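Local coordinates for naphthalene dioxygenase large subunit (Rhodococcus sp., PDB 2B1X), which forms the large, iron-bearing subunit of a Rieske-type dioxygenase, in which a [2Fe-2S] cluster domain is joined to a catalytic domain holding a mononuclear iron, at residues R40-F48 and L159-Y169; N394-E403 and Y415-R425. All blocks are in the same frame, centred on the assembly; numbering follows the deposited sequence.

Contact 1 of 2, residues R40-F48 and L159-Y169; sequences RIFGHAWVF and LDPHADSLEDY
Trp46 packs against Leu166 and Tyr169 in a partly buried contact, apolar around the indole and water-bridged at its other end, where the chain entering strand 47-51 meets the turn and short helix that follow strand 154-158. The indole is gripped at its rim by one direct hydrogen bond: Trp46 NE1 donates its N-H to Asp164 O at 2.8 Å, nearly along the C=O axis and only 5° out of the ring plane. Bond and packing together probably limit the rotation of the ring. Over one indole face comes the start of the helix, with Leu166 CA 4.0 Å from the centroid of the five-membered ring and Leu166 CD2 resting near CG. Tyr169 meets the same indole at an oblique tilt, the two planes 54° apart; Trp46 CD1 sits 3.4 Å from Tyr169 CG, and Trp46 CB lies over the phenol face. With Tyr169 CG anti to the backbone N (chi1 -180°), the ring reaches back along the Trp46 side chain, bringing OH beside Ala45 CB; that hydroxyl is bonded to Phe299 O. Farther along, polar links take over. One water donates to Phe42 O and Ala45 O and accepts from Leu159 N, while a second joins His44 O to Asp160 OD2. The same carboxylate oxygen stands at the edge of the His44 ring, 3.3 Å from CD2, whereas His44 ND1 is bonded to Glu39 O. Asp160 OD1 also receives His162 N from above the carboxylate plane, closing an Asx turn within a type I beta turn. Ser165 then N-caps the helix, its OG accepting from Asp168 N. The arrangement is a strand-to-helix connection packed against the lead-in to the neighbouring antiparallel strand, set between sheet 47-51/154-158/147-151 and, through Tyr169, Phe299 and Tyr430 of helix 422-436.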
loop_
_atom_site.group_PDB
_atom_site.type_symbol
_atom_site.label_atom_id
_atom_site.label_comp_id
_atom_site.label_asym_id
_atom_site.label_seq_id
_atom_site.Cartn_x
_atom_site.Cartn_y
_atom_site.Cartn_z
ATOM N N ARG A 40 -5.354 -5.310 -26.158
ATOM C CA ARG A 40 -5.208 -4.911 -27.544
ATOM C C ARG A 40 -3.771 -4.722 -27.958
ATOM O O ARG A 40 -3.445 -4.972 -29.123
ATOM C CB ARG A 40 -6.059 -3.696 -27.869
ATOM C CG ARG A 40 -7.509 -4.056 -27.760
ATOM C CD ARG A 40 -8.428 -3.352 -28.661
ATOM N NE ARG A 40 -9.792 -3.850 -28.465
ATOM C CZ ARG A 40 -10.887 -3.278 -28.948
ATOM N NH1 ARG A 40 -10.801 -2.154 -29.680
ATOM N NH2 ARG A 40 -12.063 -3.850 -28.695
ATOM N N ILE A 41 -2.905 -4.326 -27.018
ATOM C CA ILE A 41 -1.466 -4.323 -27.317
ATOM C C ILE A 41 -0.780 -5.599 -26.845
ATOM O O ILE A 41 -0.266 -6.325 -27.660
ATOM C CB ILE A 41 -0.735 -3.053 -26.763
ATOM C CG1 ILE A 41 -0.815 -1.910 -27.787
ATOM C CG2 ILE A 41 0.709 -3.331 -26.531
ATOM C CD1 ILE A 41 -2.108 -1.203 -27.813
ATOM N N PHE A 42 -0.825 -5.880 -25.539
ATOM C CA PHE A 42 -0.016 -6.953 -24.960
ATOM C C PHE A 42 -0.551 -8.347 -25.237
ATOM O O PHE A 42 0.197 -9.331 -25.162
ATOM C CB PHE A 42 0.311 -6.682 -23.475
ATOM C CG PHE A 42 1.212 -5.481 -23.280
ATOM C CD1 PHE A 42 0.688 -4.259 -22.817
ATOM C CD2 PHE A 42 2.559 -5.540 -23.621
ATOM C CE1 PHE A 42 1.475 -3.155 -22.693
ATOM C CE2 PHE A 42 3.388 -4.424 -23.487
ATOM C CZ PHE A 42 2.861 -3.226 -23.026
ATOM N N GLY A 43 -1.829 -8.429 -25.598
ATOM C CA GLY A 43 -2.391 -9.677 -26.063
ATOM C C GLY A 43 -2.189 -9.963 -27.546
ATOM O O GLY A 43 -2.539 -11.051 -28.012
ATOM N N HIS A 44 -1.591 -9.025 -28.290
ATOM C CA HIS A 44 -1.391 -9.250 -29.717
ATOM C C HIS A 44 0.051 -9.087 -30.189
ATOM O O HIS A 44 0.526 -9.871 -30.984
ATOM C CB HIS A 44 -2.334 -8.357 -30.516
ATOM C CG HIS A 44 -3.760 -8.793 -30.429
ATOM N ND1 HIS A 44 -4.607 -8.390 -29.414
ATOM C CD2 HIS A 44 -4.478 -9.635 -31.208
ATOM C CE1 HIS A 44 -5.789 -8.959 -29.579
ATOM N NE2 HIS A 44 -5.740 -9.709 -30.669
ATOM N N ALA A 45 0.750 -8.088 -29.667
ATOM C CA ALA A 45 2.078 -7.737 -30.129
ATOM C C ALA A 45 3.106 -8.769 -29.722
ATOM O O ALA A 45 2.844 -9.607 -28.863
ATOM C CB ALA A 45 2.471 -6.370 -29.574
ATOM N N TRP A 46 4.272 -8.727 -30.371
ATOM C CA TRP A 46 5.390 -9.569 -29.985
ATOM C C TRP A 46 6.139 -8.828 -28.877
ATOM O O TRP A 46 6.561 -7.682 -29.077
ATOM C CB TRP A 46 6.333 -9.793 -31.172
ATOM C CG TRP A 46 5.846 -10.797 -32.158
ATOM C CD1 TRP A 46 5.108 -10.554 -33.274
ATOM C CD2 TRP A 46 6.013 -12.214 -32.089
ATOM N NE1 TRP A 46 4.827 -11.731 -33.932
ATOM C CE2 TRP A 46 5.384 -12.767 -33.227
ATOM C CE3 TRP A 46 6.668 -13.080 -31.192
ATOM C CZ2 TRP A 46 5.395 -14.138 -33.500
ATOM C CZ3 TRP A 46 6.670 -14.434 -31.454
ATOM C CH2 TRP A 46 6.036 -14.956 -32.595
ATOM N N VAL A 47 6.375 -9.516 -27.765
ATOM C CA VAL A 47 6.998 -8.933 -26.568
ATOM C C VAL A 47 8.311 -9.670 -26.231
ATOM O O VAL A 47 8.371 -10.894 -26.266
ATOM C CB VAL A 47 6.043 -9.054 -25.370
ATOM C CG1 VAL A 47 6.715 -8.554 -24.059
ATOM C CG2 VAL A 47 4.682 -8.361 -25.694
ATOM N N PHE A 48 9.370 -8.907 -25.950
ATOM C CA PHE A 48 10.661 -9.497 -25.648
ATOM C C PHE A 48 10.611 -10.188 -24.264
ATOM O O PHE A 48 10.086 -9.626 -23.279
ATOM C CB PHE A 48 11.761 -8.423 -25.670
ATOM C CG PHE A 48 13.104 -8.934 -25.209
ATOM C CD1 PHE A 48 13.915 -9.675 -26.055
ATOM C CD2 PHE A 48 13.534 -8.692 -23.909
ATOM C CE1 PHE A 48 15.157 -10.177 -25.613
ATOM C CE2 PHE A 48 14.736 -9.187 -23.446
ATOM C CZ PHE A 48 15.579 -9.919 -24.305
ATOM N N LEU A 159 0.854 -13.506 -27.444
ATOM C CA LEU A 159 -0.311 -14.226 -26.938
ATOM C C LEU A 159 -1.310 -14.623 -28.038
ATOM O O LEU A 159 -2.296 -15.337 -27.770
ATOM C CB LEU A 159 -0.995 -13.363 -25.868
ATOM C CG LEU A 159 -0.698 -13.702 -24.404
ATOM C CD1 LEU A 159 0.500 -14.668 -24.143
ATOM C CD2 LEU A 159 -0.672 -12.472 -23.501
ATOM N N ASP A 160 -1.069 -14.137 -29.258
ATOM C CA ASP A 160 -1.989 -14.288 -30.379
ATOM C C ASP A 160 -1.491 -15.414 -31.304
ATOM O O ASP A 160 -0.404 -15.316 -31.898
ATOM C CB ASP A 160 -2.102 -12.944 -31.114
ATOM C CG ASP A 160 -3.015 -12.992 -32.338
ATOM O OD1 ASP A 160 -3.652 -14.035 -32.636
ATOM O OD2 ASP A 160 -3.168 -11.984 -33.042
ATOM N N PRO A 161 -2.236 -16.513 -31.366
ATOM C CA PRO A 161 -1.842 -17.650 -32.200
ATOM C C PRO A 161 -1.816 -17.297 -33.681
ATOM O O PRO A 161 -1.105 -17.966 -34.436
ATOM C CB PRO A 161 -2.912 -18.721 -31.882
ATOM C CG PRO A 161 -3.989 -18.027 -31.240
ATOM C CD PRO A 161 -3.479 -16.770 -30.629
ATOM N N HIS A 162 -2.531 -16.240 -34.071
ATOM C CA HIS A 162 -2.653 -15.838 -35.479
ATOM C C HIS A 162 -1.815 -14.594 -35.822
ATOM O O HIS A 162 -2.020 -13.972 -36.858
ATOM C CB HIS A 162 -4.125 -15.602 -35.846
ATOM C CG HIS A 162 -5.019 -16.745 -35.499
ATOM N ND1 HIS A 162 -4.861 -18.002 -36.040
ATOM C CD2 HIS A 162 -6.066 -16.831 -34.643
ATOM C CE1 HIS A 162 -5.777 -18.812 -35.545
ATOM N NE2 HIS A 162 -6.518 -18.129 -34.690
ATOM N N ALA A 163 -0.872 -14.252 -34.949
ATOM C CA ALA A 163 0.034 -13.144 -35.179
ATOM C C ALA A 163 0.831 -13.349 -36.465
ATOM O O ALA A 163 1.104 -14.489 -36.880
ATOM C CB ALA A 163 0.967 -12.993 -34.022
ATOM N N ASP A 164 1.212 -12.238 -37.085
ATOM C CA ASP A 164 2.205 -12.279 -38.146
ATOM C C ASP A 164 3.490 -12.819 -37.542
ATOM O O ASP A 164 3.731 -12.661 -36.334
ATOM C CB ASP A 164 2.467 -10.868 -38.710
ATOM C CG ASP A 164 1.297 -10.341 -39.521
ATOM O OD1 ASP A 164 0.632 -11.165 -40.194
ATOM O OD2 ASP A 164 0.963 -9.123 -39.540
ATOM N N SER A 165 4.313 -13.455 -38.362
ATOM C CA SER A 165 5.563 -14.008 -37.867
ATOM C C SER A 165 6.428 -12.901 -37.283
ATOM O O SER A 165 6.361 -11.752 -37.726
ATOM C CB SER A 165 6.302 -14.741 -38.984
ATOM O OG SER A 165 6.992 -13.840 -39.825
ATOM N N LEU A 166 7.246 -13.250 -36.299
ATOM C CA LEU A 166 8.227 -12.315 -35.753
ATOM C C LEU A 166 8.950 -11.543 -36.853
ATOM O O LEU A 166 9.059 -10.306 -36.792
ATOM C CB LEU A 166 9.243 -13.042 -34.867
ATOM C CG LEU A 166 9.858 -12.396 -33.601
ATOM C CD1 LEU A 166 11.373 -12.635 -33.509
ATOM C CD2 LEU A 166 9.517 -10.884 -33.298
ATOM N N GLU A 167 9.454 -12.264 -37.851
ATOM C CA GLU A 167 10.261 -11.627 -38.916
ATOM C C GLU A 167 9.473 -10.587 -39.705
ATOM O O GLU A 167 10.017 -9.542 -40.045
ATOM C CB GLU A 167 10.942 -12.662 -39.859
ATOM C CG GLU A 167 11.887 -13.633 -39.140
ATOM C CD GLU A 167 13.283 -13.804 -39.753
ATOM O OE1 GLU A 167 13.587 -13.237 -40.846
ATOM O OE2 GLU A 167 14.092 -14.556 -39.139
ATOM N N ASP A 168 8.205 -10.873 -40.005
ATOM C CA ASP A 168 7.324 -9.879 -40.638
ATOM C C ASP A 168 7.069 -8.677 -39.699
ATOM O O ASP A 168 7.055 -7.512 -40.121
ATOM C CB ASP A 168 6.001 -10.533 -41.053
ATOM C CG ASP A 168 6.136 -11.390 -42.339
ATOM O OD1 ASP A 168 7.221 -11.451 -42.945
ATOM O OD2 ASP A 168 5.190 -12.046 -42.797
ATOM N N TYR A 169 6.882 -8.978 -38.417
ATOM C CA TYR A 169 6.627 -7.943 -37.415
ATOM C C TYR A 169 7.803 -6.975 -37.268
ATOM O O TYR A 169 7.617 -5.751 -37.142
ATOM C CB TYR A 169 6.314 -8.620 -36.088
ATOM C CG TYR A 169 6.012 -7.704 -34.921
ATOM C CD1 TYR A 169 4.757 -7.147 -34.759
ATOM C CD2 TYR A 169 6.981 -7.428 -33.971
ATOM C CE1 TYR A 169 4.468 -6.314 -33.654
ATOM C CE2 TYR A 169 6.704 -6.598 -32.873
ATOM C CZ TYR A 169 5.442 -6.060 -32.724
ATOM O OH TYR A 169 5.145 -5.267 -31.631
HETATM O O HOH W 1 1.167 -10.772 -27.269
HETATM O O HOH W 2 -0.991 -9.984 -33.436
#

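Contact 2 of 2, residues N394-E403 and Y415-R425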
loop_
_atom_site.group_PDB
_atom_site.type_symbol
_atom_site.label_atom_id
_atom_site.label_comp_id
_atom_site.label_asym_id
_atom_site.label_seq_id
_atom_site.Cartn_x
_atom_site.Cartn_y
_atom_site.Cartn_z
ATOM N N ASN A 394 2.502 17.542 -27.412
ATOM C CA ASN A 394 2.984 18.217 -28.592
ATOM C C ASN A 394 4.102 17.387 -29.247
ATOM O O ASN A 394 5.202 17.247 -28.699
ATOM C CB ASN A 394 3.435 19.672 -28.261
ATOM C CG ASN A 394 3.861 20.477 -29.510
ATOM O OD1 ASN A 394 4.837 20.138 -30.178
ATOM N ND2 ASN A 394 3.148 21.582 -29.786
ATOM N N TYR A 395 3.794 16.839 -30.423
ATOM C CA TYR A 395 4.767 16.139 -31.209
ATOM C C TYR A 395 5.086 16.897 -32.518
ATOM O O TYR A 395 5.381 16.274 -33.568
ATOM C CB TYR A 395 4.234 14.728 -31.491
ATOM C CG TYR A 395 4.329 13.833 -30.266
ATOM C CD1 TYR A 395 3.190 13.523 -29.530
ATOM C CD2 TYR A 395 5.567 13.276 -29.857
ATOM C CE1 TYR A 395 3.269 12.713 -28.411
ATOM C CE2 TYR A 395 5.636 12.430 -28.729
ATOM C CZ TYR A 395 4.480 12.181 -28.020
ATOM O OH TYR A 395 4.498 11.390 -26.910
ATOM N N GLN A 396 5.053 18.231 -32.443
ATOM C CA GLN A 396 5.177 19.051 -33.650
ATOM C C GLN A 396 6.607 19.359 -34.134
ATOM O O GLN A 396 6.793 20.172 -35.040
ATOM C CB GLN A 396 4.442 20.382 -33.472
ATOM C CG GLN A 396 2.937 20.244 -33.115
ATOM C CD GLN A 396 2.235 21.590 -33.173
ATOM O OE1 GLN A 396 2.767 22.599 -32.694
ATOM N NE2 GLN A 396 1.031 21.606 -33.736
ATOM N N MET A 397 7.606 18.753 -33.520
ATOM C CA MET A 397 8.992 18.993 -33.933
ATOM C C MET A 397 9.199 18.606 -35.399
ATOM O O MET A 397 9.131 17.428 -35.765
ATOM C CB MET A 397 9.956 18.216 -33.029
ATOM C CG MET A 397 11.413 18.605 -33.220
ATOM S SD MET A 397 12.458 17.568 -32.243
ATOM C CE MET A 397 12.316 18.345 -30.693
ATOM N N GLY A 398 9.445 19.619 -36.253
ATOM C CA GLY A 398 9.750 19.355 -37.652
ATOM C C GLY A 398 8.538 19.607 -38.536
ATOM O O GLY A 398 8.631 19.570 -39.765
ATOM N N ARG A 399 7.396 19.863 -37.923
ATOM C CA ARG A 399 6.193 20.166 -38.699
ATOM C C ARG A 399 6.506 21.335 -39.635
ATOM O O ARG A 399 7.060 22.381 -39.217
ATOM C CB ARG A 399 5.030 20.507 -37.793
ATOM C CG ARG A 399 3.672 20.334 -38.423
ATOM C CD ARG A 399 2.528 20.599 -37.461
ATOM N NE ARG A 399 1.225 20.502 -38.102
ATOM C CZ ARG A 399 0.565 21.550 -38.589
ATOM N NH1 ARG A 399 1.096 22.763 -38.504
ATOM N NH2 ARG A 399 -0.625 21.392 -39.161
ATOM N N GLY A 400 6.186 21.120 -40.905
ATOM C CA GLY A 400 6.387 22.129 -41.927
ATOM C C GLY A 400 7.816 22.227 -42.387
ATOM O O GLY A 400 8.117 23.080 -43.214
ATOM N N VAL A 401 8.686 21.354 -41.877
ATOM C CA VAL A 401 10.115 21.391 -42.192
ATOM C C VAL A 401 10.694 20.036 -42.639
ATOM O O VAL A 401 11.499 20.014 -43.559
ATOM C CB VAL A 401 10.959 21.928 -40.985
ATOM C CG1 VAL A 401 12.389 22.219 -41.386
ATOM C CG2 VAL A 401 10.330 23.164 -40.374
ATOM N N LEU A 402 10.311 18.931 -41.991
ATOM C CA LEU A 402 10.898 17.600 -42.262
ATOM C C LEU A 402 10.700 17.144 -43.701
ATOM O O LEU A 402 9.559 17.149 -44.216
ATOM C CB LEU A 402 10.295 16.524 -41.343
ATOM C CG LEU A 402 10.686 16.396 -39.862
ATOM C CD1 LEU A 402 9.949 15.200 -39.258
ATOM C CD2 LEU A 402 12.187 16.247 -39.689
ATOM N N GLU A 403 11.799 16.756 -44.343
ATOM C CA GLU A 403 11.747 16.064 -45.642
ATOM C C GLU A 403 12.563 14.781 -45.538
ATOM O O GLU A 403 13.666 14.820 -45.008
ATOM C CB GLU A 403 12.335 16.941 -46.750
ATOM C CG GLU A 403 11.698 18.305 -46.904
ATOM C CD GLU A 403 11.955 18.896 -48.265
ATOM O OE1 GLU A 403 13.053 19.472 -48.473
ATOM O OE2 GLU A 403 11.066 18.766 -49.138
ATOM N N TYR A 415 15.035 10.588 -41.758
ATOM C CA TYR A 415 15.237 12.035 -41.820
ATOM C C TYR A 415 16.685 12.383 -41.441
ATOM O O TYR A 415 17.224 11.776 -40.507
ATOM C CB TYR A 415 14.226 12.732 -40.899
ATOM C CG TYR A 415 12.779 12.507 -41.315
ATOM C CD1 TYR A 415 12.009 11.524 -40.710
ATOM C CD2 TYR A 415 12.214 13.261 -42.353
ATOM C CE1 TYR A 415 10.698 11.305 -41.088
ATOM C CE2 TYR A 415 10.939 13.054 -42.754
ATOM C CZ TYR A 415 10.168 12.088 -42.101
ATOM O OH TYR A 415 8.903 11.912 -42.519
ATOM N N PRO A 416 17.310 13.361 -42.135
ATOM C CA PRO A 416 18.757 13.618 -41.998
ATOM C C PRO A 416 19.161 14.448 -40.757
ATOM O O PRO A 416 20.110 15.262 -40.811
ATOM C CB PRO A 416 19.107 14.383 -43.303
ATOM C CG PRO A 416 17.826 15.171 -43.614
ATOM C CD PRO A 416 16.666 14.335 -43.040
ATOM N N LEU A 417 18.452 14.244 -39.656
ATOM C CA LEU A 417 18.824 14.786 -38.367
ATOM C C LEU A 417 18.133 13.907 -37.324
ATOM O O LEU A 417 17.213 13.155 -37.668
ATOM C CB LEU A 417 18.401 16.261 -38.260
ATOM C CG LEU A 417 16.910 16.604 -38.049
ATOM C CD1 LEU A 417 16.715 18.075 -37.670
ATOM C CD2 LEU A 417 16.075 16.280 -39.286
ATOM N N ASP A 418 18.526 14.020 -36.057
ATOM C CA ASP A 418 17.858 13.279 -34.979
ATOM C C ASP A 418 17.174 14.190 -33.930
ATOM O O ASP A 418 16.863 13.754 -32.820
ATOM C CB ASP A 418 18.822 12.253 -34.350
ATOM C CG ASP A 418 18.098 11.145 -33.571
ATOM O OD1 ASP A 418 16.888 10.868 -33.823
ATOM O OD2 ASP A 418 18.658 10.525 -32.633
ATOM N N TYR A 419 16.940 15.453 -34.276
ATOM C CA TYR A 419 15.966 16.257 -33.559
ATOM C C TYR A 419 14.663 16.194 -34.374
ATOM O O TYR A 419 14.446 16.985 -35.271
ATOM C CB TYR A 419 16.415 17.734 -33.391
ATOM C CG TYR A 419 17.464 17.967 -32.328
ATOM C CD1 TYR A 419 18.424 18.970 -32.500
ATOM C CD2 TYR A 419 17.534 17.162 -31.166
ATOM C CE1 TYR A 419 19.429 19.193 -31.526
ATOM C CE2 TYR A 419 18.529 17.368 -30.192
ATOM C CZ TYR A 419 19.482 18.396 -30.387
ATOM O OH TYR A 419 20.485 18.632 -29.457
ATOM N N ALA A 420 13.844 15.202 -34.093
ATOM C CA ALA A 420 12.547 15.074 -34.749
ATOM C C ALA A 420 11.656 14.280 -33.814
ATOM O O ALA A 420 12.145 13.718 -32.831
ATOM C CB ALA A 420 12.666 14.385 -36.103
ATOM N N GLU A 421 10.357 14.274 -34.101
ATOM C CA GLU A 421 9.390 13.504 -33.320
ATOM C C GLU A 421 8.551 12.596 -34.224
ATOM O O GLU A 421 7.457 12.107 -33.827
ATOM C CB GLU A 421 8.533 14.420 -32.431
ATOM C CG GLU A 421 9.310 14.953 -31.229
ATOM C CD GLU A 421 8.663 16.126 -30.501
ATOM O OE1 GLU A 421 7.930 16.912 -31.142
ATOM O OE2 GLU A 421 8.922 16.270 -29.270
ATOM N N ALA A 422 9.068 12.344 -35.429
ATOM C CA ALA A 422 8.429 11.417 -36.379
ATOM C C ALA A 422 8.369 9.973 -35.844
ATOM O O ALA A 422 7.343 9.271 -36.002
ATOM C CB ALA A 422 9.113 11.467 -37.752
ATOM N N ASN A 423 9.438 9.534 -35.189
ATOM C CA ASN A 423 9.450 8.205 -34.556
ATOM C C ASN A 423 8.412 8.035 -33.454
ATOM O O ASN A 423 7.696 7.023 -33.441
ATOM C CB ASN A 423 10.834 7.848 -34.030
ATOM C CG ASN A 423 11.827 7.644 -35.135
ATOM O OD1 ASN A 423 11.477 7.743 -36.343
ATOM N ND2 ASN A 423 13.104 7.350 -34.751
ATOM N N GLN A 424 8.314 9.005 -32.553
ATOM C CA GLN A 424 7.295 8.960 -31.478
ATOM C C GLN A 424 5.869 8.945 -32.052
ATOM O O GLN A 424 4.988 8.246 -31.544
ATOM C CB GLN A 424 7.451 10.141 -30.509
ATOM C CG GLN A 424 8.812 10.211 -29.752
ATOM C CD GLN A 424 9.946 10.966 -30.481
ATOM O OE1 GLN A 424 10.146 10.809 -31.684
ATOM N NE2 GLN A 424 10.697 11.768 -29.727
ATOM N N ARG A 425 5.672 9.696 -33.143
ATOM C CA ARG A 425 4.374 9.764 -33.799
ATOM C C ARG A 425 3.969 8.433 -34.426
ATOM O O ARG A 425 2.813 8.039 -34.342
ATOM C CB ARG A 425 4.403 10.840 -34.884
ATOM C CG ARG A 425 4.202 12.278 -34.301
ATOM C CD ARG A 425 3.652 13.239 -35.342
ATOM N NE ARG A 425 4.739 13.495 -36.207
ATOM C CZ ARG A 425 4.790 13.331 -37.514
ATOM N NH1 ARG A 425 3.751 12.946 -38.259
ATOM N NH2 ARG A 425 5.941 13.600 -38.081
HETATM O O HOH W 3 7.605 19.303 -29.910
#
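The Tyr415 ring carries Leu402 CD1 over the centre of one face, 4.1 Å from the centroid and 6° off the normal, a CH-pi contact; at its edge lies the carbonyl O of Glu403, 3.4 Å from CD2. The Tyr395 ring has Glu421 CB near its plane at the edge, while Gln424 CB approaches CE2 obliquely at 3.4 Å. Leu402, with CG beside its backbone N (chi1 -76°), extends its other methyl, CD2, to Leu417 CD2 and Ala420 CB. Met397 bends at its last torsion, setting SD 3.3 Å from Ala420 N and close to the Tyr419 carbonyl carbon. Its backbone holds the polar centre: Met397 N donates to Glu421 OE1 at 3.0 Å, on the anti side and 26° out of the carboxylate plane. A water lies 2.7 Å from Glu421 OE1 and 2.9 Å from Asn394 OD1, bridging the two; Asn394 OD1 also accepts from Gln396 N in an Asx turn. Glu421 OE2 turns to the third subunit, another copy of this protein, forming a salt bridge with Arg91 and a hydrogen bond with His90, both in the pocket of its iron-sulfur cluster. The buried carboxylate thus has partners at both oxygens, and through them Glu421 links the loop 394-403 and the start of helix 422-436 to the Rieske domain of that third subunit.

How the contacts relate
From the N terminus, the chain passes through helix 31-40 into 40-48, and contact 1 closes over the next 110 residues when 159-169 returns; that loop contains much strand and both cluster-binding stretches. Contact 2 opens much later and closes a short loop of 11 residues between 394-403 and 415-425. The two therefore stand in series, neither nested nor crossed, with centres about 28 Å apart and nearest atoms about 12 Å apart. Contact 1 ties the lead-in to strand 47-51 to the connection between strand 154-158 and helix 166-170; contact 2 fastens a loop to the start of helix 422-436. Farther on, that helix carries Trp431, Leu434 and Met435 against Ile41, and Tyr430 against Tyr169, so it spans both regions.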